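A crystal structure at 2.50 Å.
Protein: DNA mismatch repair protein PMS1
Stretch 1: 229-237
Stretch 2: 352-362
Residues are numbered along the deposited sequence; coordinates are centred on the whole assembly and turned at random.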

ATOM      1  N   LEU B 229     -20.502  -7.581 -13.615  1.00 63.66           N
ATOM      2  CA  LEU B 229     -20.872  -8.649 -12.690  1.00 61.08           C
ATOM      3  C   LEU B 229     -22.375  -8.766 -12.497  1.00 60.10           C
ATOM      4  O   LEU B 229     -23.108  -7.777 -12.563  1.00 57.19           O
ATOM      5  N   GLU B 230     -22.813  -9.994 -12.244  1.00 60.10           N
ATOM      6  CA  GLU B 230     -24.216 -10.298 -12.020  1.00 60.68           C
ATOM      7  C   GLU B 230     -24.282 -11.336 -10.916  1.00 59.73           C
ATOM      8  O   GLU B 230     -23.511 -12.292 -10.920  1.00 60.23           O
ATOM      9  N   GLU B 231     -25.197 -11.147  -9.974  1.00 59.12           N
ATOM     10  CA  GLU B 231     -25.355 -12.084  -8.874  1.00 58.70           C
ATOM     11  C   GLU B 231     -25.688 -13.491  -9.362  1.00 58.44           C
ATOM     12  O   GLU B 231     -26.398 -13.669 -10.355  1.00 58.63           O
ATOM     13  N   VAL B 232     -25.163 -14.482  -8.647  1.00 56.58           N
ATOM     14  CA  VAL B 232     -25.398 -15.882  -8.955  1.00 55.04           C
ATOM     15  C   VAL B 232     -26.031 -16.489  -7.713  1.00 55.36           C
ATOM     16  O   VAL B 232     -25.511 -16.338  -6.611  1.00 54.10           O
ATOM     17  N   ASP B 233     -27.166 -17.159  -7.896  1.00 56.64           N
ATOM     18  CA  ASP B 233     -27.886 -17.794  -6.791  1.00 58.14           C
ATOM     19  C   ASP B 233     -28.408 -19.139  -7.300  1.00 58.51           C
ATOM     20  O   ASP B 233     -29.565 -19.246  -7.714  1.00 58.74           O
ATOM     21  N   LEU B 234     -27.557 -20.162  -7.270  1.00 57.96           N
ATOM     22  CA  LEU B 234     -27.938 -21.483  -7.761  1.00 58.44           C
ATOM     23  C   LEU B 234     -28.086 -22.566  -6.693  1.00 59.06           C
ATOM     24  O   LEU B 234     -27.479 -22.495  -5.617  1.00 59.03           O
ATOM     25  N   VAL B 235     -28.898 -23.572  -7.006  1.00 58.86           N
ATOM     26  CA  VAL B 235     -29.111 -24.696  -6.104  1.00 59.79           C
ATOM     27  C   VAL B 235     -29.055 -26.003  -6.895  1.00 60.90           C
ATOM     28  O   VAL B 235     -30.027 -26.381  -7.555  1.00 61.94           O
ATOM     29  N   LEU B 236     -27.911 -26.682  -6.829  1.00 60.74           N
ATOM     30  CA  LEU B 236     -27.724 -27.954  -7.522  1.00 61.43           C
ATOM     31  C   LEU B 236     -28.260 -29.095  -6.657  1.00 63.06           C
ATOM     32  O   LEU B 236     -27.633 -29.486  -5.674  1.00 63.80           O
ATOM     33  N   ASP B 237     -29.426 -29.623  -7.010  1.00 64.88           N
ATOM     34  CA  ASP B 237     -29.994 -30.727  -6.247  1.00 66.51           C
ATOM     35  C   ASP B 237     -29.247 -31.986  -6.667  1.00 66.57           C
ATOM     36  O   ASP B 237     -29.357 -32.429  -7.810  1.00 66.63           O
ATOM     37  N   THR B 352     -24.460 -27.483 -16.840  1.00 58.63           N
ATOM     38  CA  THR B 352     -25.718 -27.152 -17.498  1.00 58.71           C
ATOM     39  C   THR B 352     -26.485 -26.071 -16.737  1.00 57.57           C
ATOM     40  O   THR B 352     -27.148 -25.237 -17.350  1.00 55.66           O
ATOM     41  N   THR B 353     -26.388 -26.089 -15.407  1.00 57.64           N
ATOM     42  CA  THR B 353     -27.079 -25.106 -14.564  1.00 56.66           C
ATOM     43  C   THR B 353     -26.547 -23.698 -14.803  1.00 56.69           C
ATOM     44  O   THR B 353     -27.309 -22.728 -14.813  1.00 55.68           O
ATOM     45  N   LEU B 354     -25.235 -23.590 -14.986  1.00 57.13           N
ATOM     46  CA  LEU B 354     -24.621 -22.297 -15.239  1.00 57.47           C
ATOM     47  C   LEU B 354     -24.965 -21.892 -16.667  1.00 57.64           C
ATOM     48  O   LEU B 354     -25.452 -20.789 -16.914  1.00 55.96           O
ATOM     49  N   SER B 355     -24.713 -22.805 -17.601  1.00 58.87           N
ATOM     50  CA  SER B 355     -24.993 -22.571 -19.012  1.00 60.27           C
ATOM     51  C   SER B 355     -26.390 -21.983 -19.183  1.00 60.34           C
ATOM     52  O   SER B 355     -26.564 -20.926 -19.791  1.00 60.26           O
ATOM     53  N   ASP B 356     -27.383 -22.669 -18.631  1.00 59.74           N
ATOM     54  CA  ASP B 356     -28.756 -22.207 -18.726  1.00 60.13           C
ATOM     55  C   ASP B 356     -28.960 -20.901 -17.955  1.00 58.51           C
ATOM     56  O   ASP B 356     -29.946 -20.199 -18.173  1.00 59.63           O
ATOM     57  N   TYR B 357     -28.037 -20.583 -17.048  1.00 56.48           N
ATOM     58  CA  TYR B 357     -28.113 -19.339 -16.281  1.00 54.40           C
ATOM     59  C   TYR B 357     -27.709 -18.209 -17.220  1.00 54.92           C
ATOM     60  O   TYR B 357     -28.275 -17.114 -17.179  1.00 53.47           O
ATOM     61  N   TYR B 358     -26.711 -18.482 -18.056  1.00 55.06           N
ATOM     62  CA  TYR B 358     -26.240 -17.496 -19.018  1.00 57.05           C
ATOM     63  C   TYR B 358     -27.268 -17.319 -20.137  1.00 58.50           C
ATOM     64  O   TYR B 358     -27.535 -16.193 -20.557  1.00 58.30           O
ATOM     65  N   ASN B 359     -27.850 -18.421 -20.613  1.00 60.07           N
ATOM     66  CA  ASN B 359     -28.872 -18.350 -21.666  1.00 61.07           C
ATOM     67  C   ASN B 359     -29.979 -17.405 -21.213  1.00 61.89           C
ATOM     68  O   ASN B 359     -30.471 -16.588 -21.989  1.00 61.70           O
ATOM     69  N   ARG B 360     -30.367 -17.534 -19.948  1.00 63.26           N
ATOM     70  CA  ARG B 360     -31.407 -16.690 -19.372  1.00 65.32           C
ATOM     71  C   ARG B 360     -30.945 -15.243 -19.234  1.00 66.10           C
ATOM     72  O   ARG B 360     -31.760 -14.322 -19.149  1.00 66.68           O
ATOM     73  N   GLN B 361     -29.634 -15.042 -19.212  1.00 66.69           N
ATOM     74  CA  GLN B 361     -29.087 -13.704 -19.081  1.00 67.87           C
ATOM     75  C   GLN B 361     -29.125 -12.982 -20.425  1.00 69.94           C
ATOM     76  O   GLN B 361     -29.327 -11.766 -20.490  1.00 69.75           O
ATOM     77  N   GLU B 362     -28.933 -13.734 -21.501  1.00 70.88           N
ATOM     78  CA  GLU B 362     -28.947 -13.147 -22.825  1.00 72.59           C
ATOM     79  C   GLU B 362     -30.335 -12.583 -23.112  1.00 73.56           C
ATOM     80  O   GLU B 362     -30.468 -11.467 -23.630  1.00 73.92           O
TER

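The one hydrogen bond that joins this strand to this helix runs from a side chain to the main chain: the hydroxyl of Tyr357 donates to the carbonyl of Glu231, with OH 3.1 Å from O of Glu231. The arrangement is notable because the CA-to-CB bond of Glu231 points away from the helix, and the residue takes part through its backbone. A tyrosine suits the position well. The axes of strand and helix approach no closer than 9.9 Å, and a long, rigid ring carries a polar group across that gap. Tyr357 points toward the strand with chi1 in the t well at 155° and chi2 near 87°, and it has the largest area covered by the opposing stretch, 80 Å².

The same ring also offers carbon surface. CG2 of Val232 lies 4.0 Å from CZ of Tyr357, an apolar contact made although the valine's CA-to-CB bond points sideways; its chi1 is t. Two residues earlier on the strand, Glu230 points toward the helix, and its CB comes within 3.4 Å of OH of Tyr357. Both chi1 and chi2 of Glu230 are m, and its aliphatic portion is what meets the helix, with CG 3.2 Å from NE2 of Gln361. That approach is a packing contact, since a methylene carbon offers no acceptor to the amide. Gln361, extended with chi1 and chi2 both t, can reach the strand in this way while its OE1 is hydrogen-bonded elsewhere in the structure.

Toward the other end of the contact the packing becomes more aliphatic. Leu234 points at the helix in the common m, t rotamer. A branched leucine is well suited here, because both its methyls lie near CG2 of Thr353, CD1 of Leu234 at 3.4 Å and CD2 at 3.8 Å; the helix backbone is only loosely approached, CD1 being 4.5 Å from CA of Leu354. Thr353, with chi1 m, points back toward the strand. Its methyl lies against both leucines, with CG2 3.7 Å from CD2 of Leu236, and its OG1 comes slightly closer to that same CD2, at 3.5 Å. The hydroxyl can sit beside a methyl without being left unsatisfied, as OG1 is hydrogen-bonded elsewhere in the structure. Leu236 starts sideways, but its m, t rotamer brings its end nearer to the helix.

The strand's alternation accounts for much of this pattern: Glu231, Asp233 and Val235 direct their CA-to-CB bonds away, while the residues between them point toward the helix or sideways. On the helix Thr353, Tyr357 and Gln361, spaced four residues apart, present one face to the strand.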

ATOM      1  CB  LEU B 229     -20.229  -8.436 -11.318  1.00 59.88           C
ATOM      2  CG  LEU B 229     -18.722  -8.568 -11.130  1.00 59.11           C
ATOM      3  CD1 LEU B 229     -18.443  -8.472  -9.641  1.00 58.81           C
ATOM      4  CD2 LEU B 229     -18.201  -9.892 -11.682  1.00 57.83           C
ATOM      5  CB  GLU B 230     -24.862 -10.871 -13.291  1.00 62.85           C
ATOM      6  CG  GLU B 230     -25.026  -9.870 -14.427  1.00 65.11           C
ATOM      7  CD  GLU B 230     -26.059  -8.805 -14.115  1.00 67.32           C
ATOM      8  OE1 GLU B 230     -26.134  -7.804 -14.857  1.00 67.88           O
ATOM      9  OE2 GLU B 230     -26.803  -8.974 -13.127  1.00 69.38           O
ATOM     10  CB  GLU B 231     -26.455 -11.603  -7.932  1.00 59.75           C
ATOM     11  CG  GLU B 231     -26.965 -12.690  -6.994  1.00 61.63           C
ATOM     12  CD  GLU B 231     -28.072 -12.212  -6.073  1.00 61.95           C
ATOM     13  OE1 GLU B 231     -28.701 -13.065  -5.408  1.00 64.10           O
ATOM     14  OE2 GLU B 231     -28.309 -10.990  -6.008  1.00 60.63           O
ATOM     15  CB  VAL B 232     -24.069 -16.615  -9.287  1.00 54.33           C
ATOM     16  CG1 VAL B 232     -24.299 -18.117  -9.438  1.00 51.61           C
ATOM     17  CG2 VAL B 232     -23.487 -16.054 -10.566  1.00 53.63           C
ATOM     18  CB  ASP B 233     -29.066 -16.915  -6.362  1.00 58.54           C
ATOM     19  CG  ASP B 233     -29.457 -17.117  -4.905  1.00 61.50           C
ATOM     20  OD1 ASP B 233     -29.420 -18.271  -4.422  1.00 62.47           O
ATOM     21  OD2 ASP B 233     -29.818 -16.115  -4.246  1.00 61.87           O
ATOM     22  CB  LEU B 234     -26.921 -21.956  -8.800  1.00 57.80           C
ATOM     23  CG  LEU B 234     -26.720 -21.047 -10.010  1.00 57.33           C
ATOM     24  CD1 LEU B 234     -25.692 -21.666 -10.940  1.00 57.90           C
ATOM     25  CD2 LEU B 234     -28.046 -20.847 -10.726  1.00 56.19           C
ATOM     26  CB  VAL B 235     -30.480 -24.614  -5.386  1.00 58.93           C
ATOM     27  CG1 VAL B 235     -30.652 -25.810  -4.455  1.00 59.49           C
ATOM     28  CG2 VAL B 235     -30.576 -23.333  -4.588  1.00 58.86           C
ATOM     29  CB  LEU B 236     -26.239 -28.195  -7.790  1.00 60.18           C
ATOM     30  CG  LEU B 236     -25.453 -27.008  -8.341  1.00 59.21           C
ATOM     31  CD1 LEU B 236     -23.972 -27.356  -8.409  1.00 57.94           C
ATOM     32  CD2 LEU B 236     -25.997 -26.636  -9.710  1.00 59.90           C
ATOM     33  CB  ASP B 237     -31.482 -30.879  -6.554  1.00 68.76           C
ATOM     34  CG  ASP B 237     -32.154 -31.904  -5.666  1.00 70.83           C
ATOM     35  OD1 ASP B 237     -31.722 -33.076  -5.679  1.00 71.63           O
ATOM     36  OD2 ASP B 237     -33.113 -31.537  -4.952  1.00 72.64           O
ATOM     37  CB  THR B 352     -26.631 -28.404 -17.665  1.00 60.27           C
ATOM     38  OG1 THR B 352     -27.284 -28.712 -16.424  1.00 60.91           O
ATOM     39  CG2 THR B 352     -25.799 -29.607 -18.107  1.00 60.09           C
ATOM     40  CB  THR B 353     -26.938 -25.428 -13.055  1.00 55.57           C
ATOM     41  OG1 THR B 353     -27.700 -26.598 -12.731  1.00 52.76           O
ATOM     42  CG2 THR B 353     -27.446 -24.265 -12.219  1.00 55.56           C
ATOM     43  CB  LEU B 354     -23.099 -22.382 -15.068  1.00 57.33           C
ATOM     44  CG  LEU B 354     -22.368 -21.060 -15.314  1.00 57.50           C
ATOM     45  CD1 LEU B 354     -22.780 -20.061 -14.243  1.00 58.04           C
ATOM     46  CD2 LEU B 354     -20.866 -21.273 -15.301  1.00 58.34           C
ATOM     47  CB  SER B 355     -24.891 -23.888 -19.792  1.00 60.83           C
ATOM     48  OG  SER B 355     -25.095 -23.680 -21.181  1.00 62.34           O
ATOM     49  CB  ASP B 356     -29.708 -23.301 -18.227  1.00 62.58           C
ATOM     50  CG  ASP B 356     -30.467 -22.895 -16.986  1.00 64.61           C
ATOM     51  OD1 ASP B 356     -29.828 -22.425 -16.015  1.00 66.76           O
ATOM     52  OD2 ASP B 356     -31.706 -23.055 -16.980  1.00 65.00           O
ATOM     53  CB  TYR B 357     -27.152 -19.367 -15.087  1.00 52.79           C
ATOM     54  CG  TYR B 357     -26.708 -17.992 -14.598  1.00 50.29           C
ATOM     55  CD1 TYR B 357     -27.462 -17.280 -13.663  1.00 49.24           C
ATOM     56  CD2 TYR B 357     -25.533 -17.402 -15.084  1.00 48.31           C
ATOM     57  CE1 TYR B 357     -27.063 -16.022 -13.221  1.00 47.94           C
ATOM     58  CE2 TYR B 357     -25.128 -16.142 -14.649  1.00 46.71           C
ATOM     59  CZ  TYR B 357     -25.897 -15.457 -13.715  1.00 48.03           C
ATOM     60  OH  TYR B 357     -25.499 -14.213 -13.259  1.00 47.60           O
ATOM     61  CB  TYR B 358     -24.878 -17.910 -19.588  1.00 55.63           C
ATOM     62  CG  TYR B 358     -23.699 -17.450 -18.747  1.00 54.42           C
ATOM     63  CD1 TYR B 358     -22.724 -18.356 -18.310  1.00 52.61           C
ATOM     64  CD2 TYR B 358     -23.549 -16.103 -18.408  1.00 52.74           C
ATOM     65  CE1 TYR B 358     -21.626 -17.928 -17.559  1.00 51.40           C
ATOM     66  CE2 TYR B 358     -22.458 -15.663 -17.661  1.00 50.99           C
ATOM     67  CZ  TYR B 358     -21.500 -16.578 -17.241  1.00 51.73           C
ATOM     68  OH  TYR B 358     -20.412 -16.132 -16.524  1.00 47.58           O
ATOM     69  CB  ASN B 359     -29.488 -19.728 -21.940  1.00 60.10           C
ATOM     70  CG  ASN B 359     -28.723 -20.519 -22.983  1.00 59.39           C
ATOM     71  OD1 ASN B 359     -28.451 -20.022 -24.077  1.00 58.65           O
ATOM     72  ND2 ASN B 359     -28.389 -21.764 -22.656  1.00 58.64           N
ATOM     73  CB  ARG B 360     -31.825 -17.224 -17.999  1.00 65.97           C
ATOM     74  CG  ARG B 360     -32.616 -18.520 -18.055  1.00 68.76           C
ATOM     75  CD  ARG B 360     -33.349 -18.793 -16.747  1.00 69.62           C
ATOM     76  NE  ARG B 360     -34.364 -19.830 -16.921  1.00 71.74           N
ATOM     77  CZ  ARG B 360     -35.250 -20.183 -15.996  1.00 73.02           C
ATOM     78  NH1 ARG B 360     -35.253 -19.585 -14.811  1.00 74.51           N
ATOM     79  NH2 ARG B 360     -36.141 -21.133 -16.259  1.00 72.52           N
ATOM     80  CB  GLN B 361     -27.652 -13.771 -18.571  1.00 66.14           C
ATOM     81  CG  GLN B 361     -27.134 -12.455 -18.050  1.00 63.90           C
ATOM     82  CD  GLN B 361     -25.760 -12.583 -17.450  1.00 62.74           C
ATOM     83  OE1 GLN B 361     -24.780 -12.806 -18.160  1.00 61.93           O
ATOM     84  NE2 GLN B 361     -25.677 -12.454 -16.130  1.00 62.70           N
ATOM     85  CB  GLU B 362     -28.578 -14.197 -23.870  1.00 73.83           C
ATOM     86  CG  GLU B 362     -27.993 -13.602 -25.135  1.00 76.42           C
ATOM     87  CD  GLU B 362     -27.372 -14.648 -26.039  1.00 78.57           C
ATOM     88  OE1 GLU B 362     -26.622 -15.512 -25.530  1.00 78.21           O
ATOM     89  OE2 GLU B 362     -27.625 -14.592 -27.261  1.00 80.22           O
TER